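Local structure of tyrocidine synthetase 3 (Brevibacillus brevis, 2JGP) at residues 194-205 and 216-224; 295-304 and 459-467. The protein carries the peptidyl carrier and condensation domains of a nonribosomal peptide synthetase, a pair that probably takes part in peptide-bond formation during assembly of the antibiotic tyrocidine. All coordinates share one frame; numbering follows the deposited sequence.

Both contacts belong to the condensation domain, but they hold different sheets, their centres lie about 26 Å apart and they do not touch. Interaction 1 is buried: 13 of its 15 touching residues are inside the protein, and it pairs consecutive strands, 202-210 and 213-220, of the five-strand sheet. Interaction 2 is partly exposed and joins two segments with 154 residues between them, entering the edge strand 303-309 and the inner strand 465-471 of a four-strand sheet. Chemistry follows place: interaction 1 relies on a regular backbone ladder with apolar side chains on one face and a buried carboxylate on the other; interaction 2 has a single bridge, a salt bridge and two rings near the surface.

Interaction 1. Residues 194-205 and 216-224; sequences FDLEVAPLIRVS and LFTDMHHSI
I202, R203, V204 and S205 pair with M220, D219, T218 and F217 in the antiparallel hairpin of strands 202-210 and 213-220; the axes of 202-205 and 216-220 lie at 168°. Straight after it comes H221, the first histidine of the HHxxxDG signature of condensation domains. The ladder is regular: R203 and D219 exchange two backbone bonds, the shorter with R203 N 2.9 Å from D219 O, and S205 and F217 do the same, with S205 N 2.8 Å from F217 O. A longer bond, H221 N to L201 O at 3.2 Å, carries the pairing past the last strand residue.

Packing is close on the sheet face bearing I202, V204, T218 and M220. There V204 CG1 reaches L216 CD1 at 3.5 Å, while I202 and M220 run side by side so that their terminal methyls meet. The face bearing R203 and D219 is more polar and partly open at R203. On this side the F194 ring packs in: its CZ rests 3.7 Å from M220 CA, H221 N stands over one face, and R203 NH1 lies over the centre of the opposite face, 3.6 Å above the plane. R203 NH1 also donates to a water, its oxygen 3.1 Å away, that stands between it and the D219 carboxylate. That buried carboxylate is held by N120 ND2 at OD2 and by M121 N at OD1, which would fix its rotation.

H221 holds its CG anti to the backbone N (chi1 -165°), turning the imidazole toward the 194-201 loop. S223 meets ND1 twice, its N as donor and its OG in a bond of open direction, and D110 OD2 bonds NE2. Over the ring, L196 CD1 makes a CH-pi contact, 3.6 Å from the centroid and 5° off the normal.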
loop_
_atom_site.group_PDB
_atom_site.type_symbol
_atom_site.label_atom_id
_atom_site.label_comp_id
_atom_site.label_asym_id
_atom_site.label_seq_id
_atom_site.Cartn_x
_atom_site.Cartn_y
_atom_site.Cartn_z
ATOM N N PHE A 194 6.176 -19.818 11.709
ATOM C CA PHE A 194 7.601 -19.554 11.780
ATOM C C PHE A 194 7.965 -19.269 13.222
ATOM O O PHE A 194 7.222 -18.576 13.928
ATOM C CB PHE A 194 7.956 -18.327 10.939
ATOM C CG PHE A 194 7.928 -18.571 9.461
ATOM C CD1 PHE A 194 6.760 -18.391 8.736
ATOM C CD2 PHE A 194 9.068 -18.988 8.796
ATOM C CE1 PHE A 194 6.735 -18.621 7.373
ATOM C CE2 PHE A 194 9.053 -19.213 7.432
ATOM C CZ PHE A 194 7.885 -19.029 6.719
ATOM N N ASP A 195 9.106 -19.793 13.651
ATOM C CA ASP A 195 9.728 -19.366 14.891
ATOM C C ASP A 195 10.450 -18.058 14.604
ATOM O O ASP A 195 11.426 -18.033 13.851
ATOM C CB ASP A 195 10.716 -20.419 15.394
ATOM C CG ASP A 195 11.316 -20.066 16.743
ATOM O OD1 ASP A 195 11.323 -18.877 17.127
ATOM O OD2 ASP A 195 11.791 -20.984 17.425
ATOM N N LEU A 196 9.961 -16.972 15.195
ATOM C CA LEU A 196 10.482 -15.638 14.904
ATOM C C LEU A 196 11.916 -15.410 15.404
ATOM O O LEU A 196 12.553 -14.421 15.013
ATOM C CB LEU A 196 9.535 -14.569 15.465
ATOM C CG LEU A 196 8.560 -13.874 14.506
ATOM C CD1 LEU A 196 8.213 -14.672 13.237
ATOM C CD2 LEU A 196 7.302 -13.406 15.250
ATOM N N GLU A 197 12.402 -16.311 16.261
ATOM C CA GLU A 197 13.773 -16.260 16.788
ATOM C C GLU A 197 14.813 -16.854 15.841
ATOM O O GLU A 197 16.007 -16.806 16.137
ATOM C CB GLU A 197 13.867 -17.025 18.113
ATOM C CG GLU A 197 13.135 -16.397 19.255
ATOM C CD GLU A 197 13.551 -16.995 20.579
ATOM O OE1 GLU A 197 13.814 -16.214 21.510
ATOM O OE2 GLU A 197 13.631 -18.240 20.678
ATOM N N VAL A 198 14.372 -17.414 14.719
ATOM C CA VAL A 198 15.254 -18.170 13.835
ATOM C C VAL A 198 15.181 -17.653 12.404
ATOM O O VAL A 198 14.165 -17.805 11.725
ATOM C CB VAL A 198 14.906 -19.672 13.861
ATOM C CG1 VAL A 198 15.760 -20.453 12.853
ATOM C CG2 VAL A 198 15.089 -20.233 15.266
ATOM N N ALA A 199 16.267 -17.030 11.959
ATOM C CA ALA A 199 16.427 -16.640 10.569
ATOM C C ALA A 199 17.016 -17.829 9.802
ATOM O O ALA A 199 17.742 -18.645 10.380
ATOM C CB ALA A 199 17.335 -15.413 10.455
ATOM N N PRO A 200 16.689 -17.958 8.509
ATOM C CA PRO A 200 15.859 -17.087 7.687
ATOM C C PRO A 200 14.361 -17.366 7.850
ATOM O O PRO A 200 13.946 -18.527 7.979
ATOM C CB PRO A 200 16.306 -17.440 6.273
ATOM C CG PRO A 200 16.632 -18.886 6.356
ATOM C CD PRO A 200 17.188 -19.110 7.736
ATOM N N LEU A 201 13.557 -16.310 7.834
ATOM C CA LEU A 201 12.103 -16.454 7.873
ATOM C C LEU A 201 11.532 -16.630 6.462
ATOM O O LEU A 201 10.544 -15.998 6.085
ATOM C CB LEU A 201 11.467 -15.262 8.587
ATOM C CG LEU A 201 11.894 -15.174 10.051
ATOM C CD1 LEU A 201 11.601 -13.805 10.628
ATOM C CD2 LEU A 201 11.225 -16.282 10.869
ATOM N N ILE A 202 12.175 -17.502 5.693
ATOM C CA ILE A 202 11.694 -17.890 4.378
ATOM C C ILE A 202 11.997 -19.367 4.229
ATOM O O ILE A 202 13.040 -19.842 4.691
ATOM C CB ILE A 202 12.350 -17.060 3.240
ATOM C CG1 ILE A 202 11.787 -17.472 1.872
ATOM C CG2 ILE A 202 13.868 -17.209 3.253
ATOM C CD1 ILE A 202 12.074 -16.475 0.745
ATOM N N ARG A 203 11.071 -20.096 3.614
ATOM C CA ARG A 203 11.287 -21.513 3.330
ATOM C C ARG A 203 10.792 -21.835 1.930
ATOM O O ARG A 203 9.897 -21.168 1.397
ATOM C CB ARG A 203 10.635 -22.417 4.385
ATOM C CG ARG A 203 9.215 -22.059 4.779
ATOM C CD ARG A 203 8.637 -23.099 5.741
ATOM N NE ARG A 203 9.116 -22.941 7.119
ATOM C CZ ARG A 203 8.365 -22.604 8.169
ATOM N NH1 ARG A 203 7.064 -22.388 8.046
ATOM N NH2 ARG A 203 8.923 -22.487 9.366
ATOM N N VAL A 204 11.418 -22.838 1.326
ATOM C CA VAL A 204 11.158 -23.173 -0.063
ATOM C C VAL A 204 11.091 -24.688 -0.213
ATOM O O VAL A 204 11.949 -25.408 0.299
ATOM C CB VAL A 204 12.256 -22.589 -0.980
ATOM C CG1 VAL A 204 11.956 -22.875 -2.457
ATOM C CG2 VAL A 204 12.388 -21.089 -0.748
ATOM N N SER A 205 10.049 -25.161 -0.896
ATOM C CA SER A 205 9.942 -26.557 -1.299
ATOM C C SER A 205 9.822 -26.623 -2.819
ATOM O O SER A 205 9.000 -25.921 -3.411
ATOM C CB SER A 205 8.733 -27.227 -0.645
ATOM O OG SER A 205 8.895 -27.330 0.760
ATOM N N LEU A 216 7.044 -24.826 -7.413
ATOM C CA LEU A 216 7.886 -24.147 -6.433
ATOM C C LEU A 216 7.004 -23.535 -5.362
ATOM O O LEU A 216 6.233 -22.615 -5.631
ATOM C CB LEU A 216 8.726 -23.054 -7.099
ATOM C CG LEU A 216 9.769 -22.349 -6.226
ATOM C CD1 LEU A 216 10.849 -23.338 -5.776
ATOM C CD2 LEU A 216 10.387 -21.185 -6.982
ATOM N N PHE A 217 7.122 -24.048 -4.143
ATOM C CA PHE A 217 6.403 -23.498 -3.003
ATOM C C PHE A 217 7.340 -22.615 -2.192
ATOM O O PHE A 217 8.409 -23.060 -1.782
ATOM C CB PHE A 217 5.853 -24.621 -2.121
ATOM C CG PHE A 217 5.315 -24.139 -0.807
ATOM C CD1 PHE A 217 4.000 -23.717 -0.696
ATOM C CD2 PHE A 217 6.134 -24.094 0.323
ATOM C CE1 PHE A 217 3.503 -23.250 0.522
ATOM C CE2 PHE A 217 5.640 -23.634 1.539
ATOM C CZ PHE A 217 4.325 -23.210 1.637
ATOM N N THR A 218 6.927 -21.374 -1.950
ATOM C CA THR A 218 7.710 -20.432 -1.159
ATOM C C THR A 218 6.814 -19.826 -0.084
ATOM O O THR A 218 5.647 -19.530 -0.335
ATOM C CB THR A 218 8.308 -19.316 -2.042
ATOM O OG1 THR A 218 9.107 -19.897 -3.087
ATOM C CG2 THR A 218 9.171 -18.368 -1.210
ATOM N N ASP A 219 7.351 -19.671 1.120
ATOM C CA ASP A 219 6.613 -19.034 2.208
ATOM C C ASP A 219 7.579 -18.183 3.011
ATOM O O ASP A 219 8.767 -18.496 3.104
ATOM C CB ASP A 219 5.943 -20.079 3.096
ATOM C CG ASP A 219 4.837 -19.500 3.974
ATOM O OD1 ASP A 219 4.611 -18.269 3.972
ATOM O OD2 ASP A 219 4.174 -20.301 4.662
ATOM N N MET A 220 7.065 -17.092 3.568
ATOM C CA MET A 220 7.870 -16.211 4.394
ATOM C C MET A 220 6.948 -15.491 5.342
ATOM O O MET A 220 5.726 -15.473 5.133
ATOM C CB MET A 220 8.676 -15.219 3.536
ATOM C CG MET A 220 7.856 -14.185 2.775
ATOM S SD MET A 220 8.783 -13.349 1.454
ATOM C CE MET A 220 8.650 -14.556 0.131
ATOM N N HIS A 221 7.525 -14.923 6.395
ATOM C CA HIS A 221 6.736 -14.282 7.421
ATOM C C HIS A 221 6.543 -12.804 7.085
ATOM O O HIS A 221 7.472 -12.140 6.640
ATOM C CB HIS A 221 7.394 -14.442 8.785
ATOM C CG HIS A 221 6.477 -14.122 9.920
ATOM N ND1 HIS A 221 6.333 -12.845 10.417
ATOM C CD2 HIS A 221 5.625 -14.901 10.626
ATOM C CE1 HIS A 221 5.448 -12.854 11.396
ATOM N NE2 HIS A 221 5.003 -14.089 11.544
ATOM N N HIS A 222 5.331 -12.299 7.305
ATOM C CA HIS A 222 4.979 -10.938 6.880
ATOM C C HIS A 222 5.756 -9.840 7.620
ATOM O O HIS A 222 5.758 -8.688 7.181
ATOM C CB HIS A 222 3.468 -10.690 7.022
ATOM C CG HIS A 222 2.907 -9.785 5.965
ATOM N ND1 HIS A 222 3.527 -8.613 5.587
ATOM C CD2 HIS A 222 1.797 -9.888 5.196
ATOM C CE1 HIS A 222 2.812 -8.023 4.645
ATOM N NE2 HIS A 222 1.763 -8.781 4.380
ATOM N N SER A 223 6.411 -10.189 8.727
ATOM C CA SER A 223 7.247 -9.238 9.481
ATOM C C SER A 223 8.508 -8.797 8.730
ATOM O O SER A 223 9.117 -7.782 9.080
ATOM C CB SER A 223 7.656 -9.836 10.834
ATOM O OG SER A 223 8.427 -11.014 10.652
ATOM N N ILE A 224 8.909 -9.558 7.715
ATOM C CA ILE A 224 10.118 -9.240 6.932
ATOM C C ILE A 224 9.848 -9.078 5.429
ATOM O O ILE A 224 10.772 -9.062 4.612
ATOM C CB ILE A 224 11.260 -10.266 7.219
ATOM C CG1 ILE A 224 10.829 -11.717 6.996
ATOM C CG2 ILE A 224 11.736 -10.117 8.650
ATOM C CD1 ILE A 224 10.616 -12.096 5.563
HETATM O O HOH W 1 5.170 -22.403 5.604
#

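Interaction 2. Residues 295-304 and 459-467; sequences RPSTQSFAGD and QHAKFDLTF
R295 and D464 meet end-on, the guanidinium giving NH1 and NH2 to one carboxylate oxygen each. NH1 lies 3.1 Å from D464 OD1 and NH2 2.8 Å from D464 OD2, both oxygens being met on their syn sides. The carboxylate is twisted 25° from the guanidinium: its oxygens lie near the guanidinium plane, while the nitrogens sit somewhat out of the carboxylate plane, and the side chains themselves cross at about a right angle. R295 is extended as far as CD and then bends (chi3 -66°), which turns the guanidinium toward the aspartate. S423 O receives a further, weak bond from NH1.

F301 and H460 behave differently. They lie alongside each other and point the same way, with ring planes only 6° apart, yet the centroids are 5.3 Å from one another and the rings barely overlap. The imidazole instead leans on the start of the phenylalanine side chain, H460 CE1 being 3.7 Å from F301 CB. Q299 CG packs on one face of the F301 ring, offset toward the rim, 3.7 Å above the plane.

In this condensation domain, of the chloramphenicol acetyltransferase-like superfamily, the contact sits where two chain segments enter one sheet: strand 303-309 at its edge and strand 465-471 further in, with strand 476-483 between them. Nearby the backbones are bridged once, around A302 and H460. A461 N donates to F301 O at 2.7 Å, and G303 N to Q459 O at 2.9 Å, the latter from well above the carbonyl plane. A461 CB approaches G303 CA to 3.9 Å. Beside the bridge, a water can donate to S300 O and A461 O, though it has more acceptors near it than protons, while D304 forms a salt bridge through OD1 to R489.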
loop_
_atom_site.group_PDB
_atom_site.type_symbol
_atom_site.label_atom_id
_atom_site.label_comp_id
_atom_site.label_asym_id
_atom_site.label_seq_id
_atom_site.Cartn_x
_atom_site.Cartn_y
_atom_site.Cartn_z
ATOM N N ARG A 295 -25.081 -9.609 11.061
ATOM C CA ARG A 295 -23.656 -9.534 11.348
ATOM C C ARG A 295 -23.345 -10.420 12.557
ATOM O O ARG A 295 -23.992 -10.292 13.597
ATOM C CB ARG A 295 -23.234 -8.089 11.616
ATOM C CG ARG A 295 -21.756 -7.920 11.929
ATOM C CD ARG A 295 -21.432 -6.471 12.240
ATOM N NE ARG A 295 -21.629 -5.636 11.064
ATOM C CZ ARG A 295 -20.740 -5.487 10.086
ATOM N NH1 ARG A 295 -19.559 -6.090 10.135
ATOM N NH2 ARG A 295 -21.036 -4.709 9.060
ATOM N N PRO A 296 -22.371 -11.341 12.416
ATOM C CA PRO A 296 -21.973 -12.167 13.555
ATOM C C PRO A 296 -21.408 -11.322 14.694
ATOM O O PRO A 296 -20.855 -10.250 14.448
ATOM C CB PRO A 296 -20.876 -13.068 12.973
ATOM C CG PRO A 296 -21.034 -13.016 11.526
ATOM C CD PRO A 296 -21.595 -11.674 11.207
ATOM N N SER A 297 -21.534 -11.803 15.925
ATOM C CA SER A 297 -21.023 -11.064 17.085
ATOM C C SER A 297 -19.500 -11.143 17.213
ATOM O O SER A 297 -18.900 -10.365 17.956
ATOM C CB SER A 297 -21.669 -11.553 18.374
ATOM O OG SER A 297 -21.315 -10.695 19.443
ATOM N N THR A 298 -18.888 -12.094 16.510
ATOM C CA THR A 298 -17.437 -12.179 16.404
ATOM C C THR A 298 -17.095 -12.118 14.926
ATOM O O THR A 298 -17.843 -12.631 14.099
ATOM C CB THR A 298 -16.895 -13.491 17.000
ATOM O OG1 THR A 298 -17.209 -14.587 16.132
ATOM C CG2 THR A 298 -17.496 -13.761 18.375
ATOM N N GLN A 299 -15.973 -11.501 14.578
ATOM C CA GLN A 299 -15.636 -11.363 13.171
ATOM C C GLN A 299 -15.460 -12.729 12.508
ATOM O O GLN A 299 -14.922 -13.664 13.098
ATOM C CB GLN A 299 -14.402 -10.491 12.950
ATOM C CG GLN A 299 -14.067 -10.342 11.472
ATOM C CD GLN A 299 -13.479 -8.997 11.111
ATOM O OE1 GLN A 299 -13.003 -8.249 11.969
ATOM N NE2 GLN A 299 -13.517 -8.677 9.823
ATOM N N SER A 300 -15.988 -12.819 11.294
ATOM C CA SER A 300 -15.903 -13.994 10.457
ATOM C C SER A 300 -14.968 -13.639 9.316
ATOM O O SER A 300 -15.102 -12.578 8.713
ATOM C CB SER A 300 -17.296 -14.337 9.922
ATOM O OG SER A 300 -17.272 -15.462 9.069
ATOM N N PHE A 301 -14.013 -14.516 9.031
ATOM C CA PHE A 301 -13.021 -14.248 7.997
ATOM C C PHE A 301 -13.265 -15.023 6.703
ATOM O O PHE A 301 -12.546 -14.829 5.726
ATOM C CB PHE A 301 -11.630 -14.530 8.551
ATOM C CG PHE A 301 -11.249 -13.615 9.675
ATOM C CD1 PHE A 301 -11.234 -14.063 10.984
ATOM C CD2 PHE A 301 -10.933 -12.286 9.419
ATOM C CE1 PHE A 301 -10.890 -13.208 12.026
ATOM C CE2 PHE A 301 -10.584 -11.426 10.454
ATOM C CZ PHE A 301 -10.566 -11.889 11.760
ATOM N N ALA A 302 -14.278 -15.890 6.699
ATOM C CA ALA A 302 -14.655 -16.616 5.497
ATOM C C ALA A 302 -14.999 -15.612 4.404
ATOM O O ALA A 302 -15.756 -14.663 4.630
ATOM C CB ALA A 302 -15.838 -17.540 5.771
ATOM N N GLY A 303 -14.418 -15.813 3.227
ATOM C CA GLY A 303 -14.587 -14.881 2.127
ATOM C C GLY A 303 -14.869 -15.569 0.813
ATOM O O GLY A 303 -14.696 -16.787 0.669
ATOM N N ASP A 304 -15.342 -14.776 -0.136
ATOM C CA ASP A 304 -15.419 -15.178 -1.530
ATOM C C ASP A 304 -15.191 -13.945 -2.377
ATOM O O ASP A 304 -15.083 -12.846 -1.847
ATOM C CB ASP A 304 -16.779 -15.770 -1.856
ATOM C CG ASP A 304 -16.682 -16.961 -2.796
ATOM O OD1 ASP A 304 -15.971 -16.875 -3.837
ATOM O OD2 ASP A 304 -17.322 -17.979 -2.474
ATOM N N GLN A 459 -10.602 -16.173 -0.459
ATOM C CA GLN A 459 -11.241 -17.083 0.491
ATOM C C GLN A 459 -11.114 -16.604 1.944
ATOM O O GLN A 459 -11.839 -17.082 2.818
ATOM C CB GLN A 459 -10.673 -18.497 0.347
ATOM C CG GLN A 459 -10.945 -19.154 -1.012
ATOM C CD GLN A 459 -12.402 -19.566 -1.200
ATOM O OE1 GLN A 459 -13.292 -18.721 -1.324
ATOM N NE2 GLN A 459 -12.646 -20.873 -1.237
ATOM N N HIS A 460 -10.193 -15.673 2.191
ATOM C CA HIS A 460 -10.058 -15.011 3.489
ATOM C C HIS A 460 -10.386 -13.531 3.314
ATOM O O HIS A 460 -9.788 -12.855 2.473
ATOM C CB HIS A 460 -8.633 -15.182 4.025
ATOM C CG HIS A 460 -8.349 -14.408 5.278
ATOM N ND1 HIS A 460 -8.505 -14.947 6.537
ATOM C CD2 HIS A 460 -7.902 -13.143 5.464
ATOM C CE1 HIS A 460 -8.174 -14.044 7.445
ATOM N NE2 HIS A 460 -7.805 -12.940 6.819
ATOM N N ALA A 461 -11.334 -13.028 4.101
ATOM C CA ALA A 461 -11.740 -11.626 4.016
ATOM C C ALA A 461 -11.579 -10.932 5.366
ATOM O O ALA A 461 -12.367 -11.165 6.279
ATOM C CB ALA A 461 -13.179 -11.525 3.527
ATOM N N LYS A 462 -10.560 -10.081 5.493
ATOM C CA LYS A 462 -10.333 -9.346 6.746
ATOM C C LYS A 462 -11.421 -8.297 7.005
ATOM O O LYS A 462 -11.769 -8.034 8.157
ATOM C CB LYS A 462 -8.957 -8.672 6.750
ATOM C CG LYS A 462 -8.540 -8.132 8.122
ATOM C CD LYS A 462 -7.320 -7.212 8.026
ATOM C CE LYS A 462 -7.196 -6.314 9.256
ATOM N NZ LYS A 462 -6.258 -5.172 9.026
ATOM N N PHE A 463 -11.961 -7.720 5.935
ATOM C CA PHE A 463 -12.951 -6.645 6.039
ATOM C C PHE A 463 -14.289 -7.092 5.475
ATOM O O PHE A 463 -14.352 -8.111 4.795
ATOM C CB PHE A 463 -12.445 -5.419 5.289
ATOM C CG PHE A 463 -11.118 -4.934 5.776
ATOM C CD1 PHE A 463 -9.948 -5.314 5.135
ATOM C CD2 PHE A 463 -11.036 -4.115 6.891
ATOM C CE1 PHE A 463 -8.713 -4.874 5.592
ATOM C CE2 PHE A 463 -9.806 -3.674 7.359
ATOM C CZ PHE A 463 -8.642 -4.055 6.706
ATOM N N ASP A 464 -15.353 -6.334 5.757
ATOM C CA ASP A 464 -16.686 -6.651 5.225
ATOM C C ASP A 464 -16.584 -6.891 3.739
ATOM O O ASP A 464 -17.141 -7.851 3.206
ATOM C CB ASP A 464 -17.674 -5.509 5.458
ATOM C CG ASP A 464 -18.116 -5.406 6.888
ATOM O OD1 ASP A 464 -17.565 -6.128 7.740
ATOM O OD2 ASP A 464 -19.023 -4.597 7.155
ATOM N N LEU A 465 -15.869 -5.996 3.070
ATOM C CA LEU A 465 -15.502 -6.221 1.689
ATOM C C LEU A 465 -14.290 -5.389 1.279
ATOM O O LEU A 465 -14.035 -4.318 1.836
ATOM C CB LEU A 465 -16.700 -5.974 0.760
ATOM C CG LEU A 465 -17.119 -4.544 0.420
ATOM C CD1 LEU A 465 -16.376 -4.073 -0.798
ATOM C CD2 LEU A 465 -18.623 -4.477 0.161
ATOM N N THR A 466 -13.525 -5.930 0.336
ATOM C CA THR A 466 -12.394 -5.235 -0.255
ATOM C C THR A 466 -12.695 -5.054 -1.732
ATOM O O THR A 466 -12.925 -6.035 -2.445
ATOM C CB THR A 466 -11.096 -6.039 -0.096
ATOM O OG1 THR A 466 -10.775 -6.147 1.294
ATOM C CG2 THR A 466 -9.947 -5.367 -0.836
ATOM N N PHE A 467 -12.703 -3.797 -2.175
ATOM C CA PHE A 467 -13.061 -3.446 -3.540
ATOM C C PHE A 467 -11.759 -3.196 -4.291
ATOM O O PHE A 467 -10.975 -2.349 -3.880
ATOM C CB PHE A 467 -13.935 -2.186 -3.532
ATOM C CG PHE A 467 -14.397 -1.748 -4.894
ATOM C CD1 PHE A 467 -15.675 -2.052 -5.336
ATOM C CD2 PHE A 467 -13.559 -1.017 -5.729
ATOM C CE1 PHE A 467 -16.107 -1.643 -6.587
ATOM C CE2 PHE A 467 -13.987 -0.610 -6.980
ATOM C CZ PHE A 467 -15.263 -0.923 -7.407
HETATM O O HOH W 2 -14.806 -10.635 7.029
#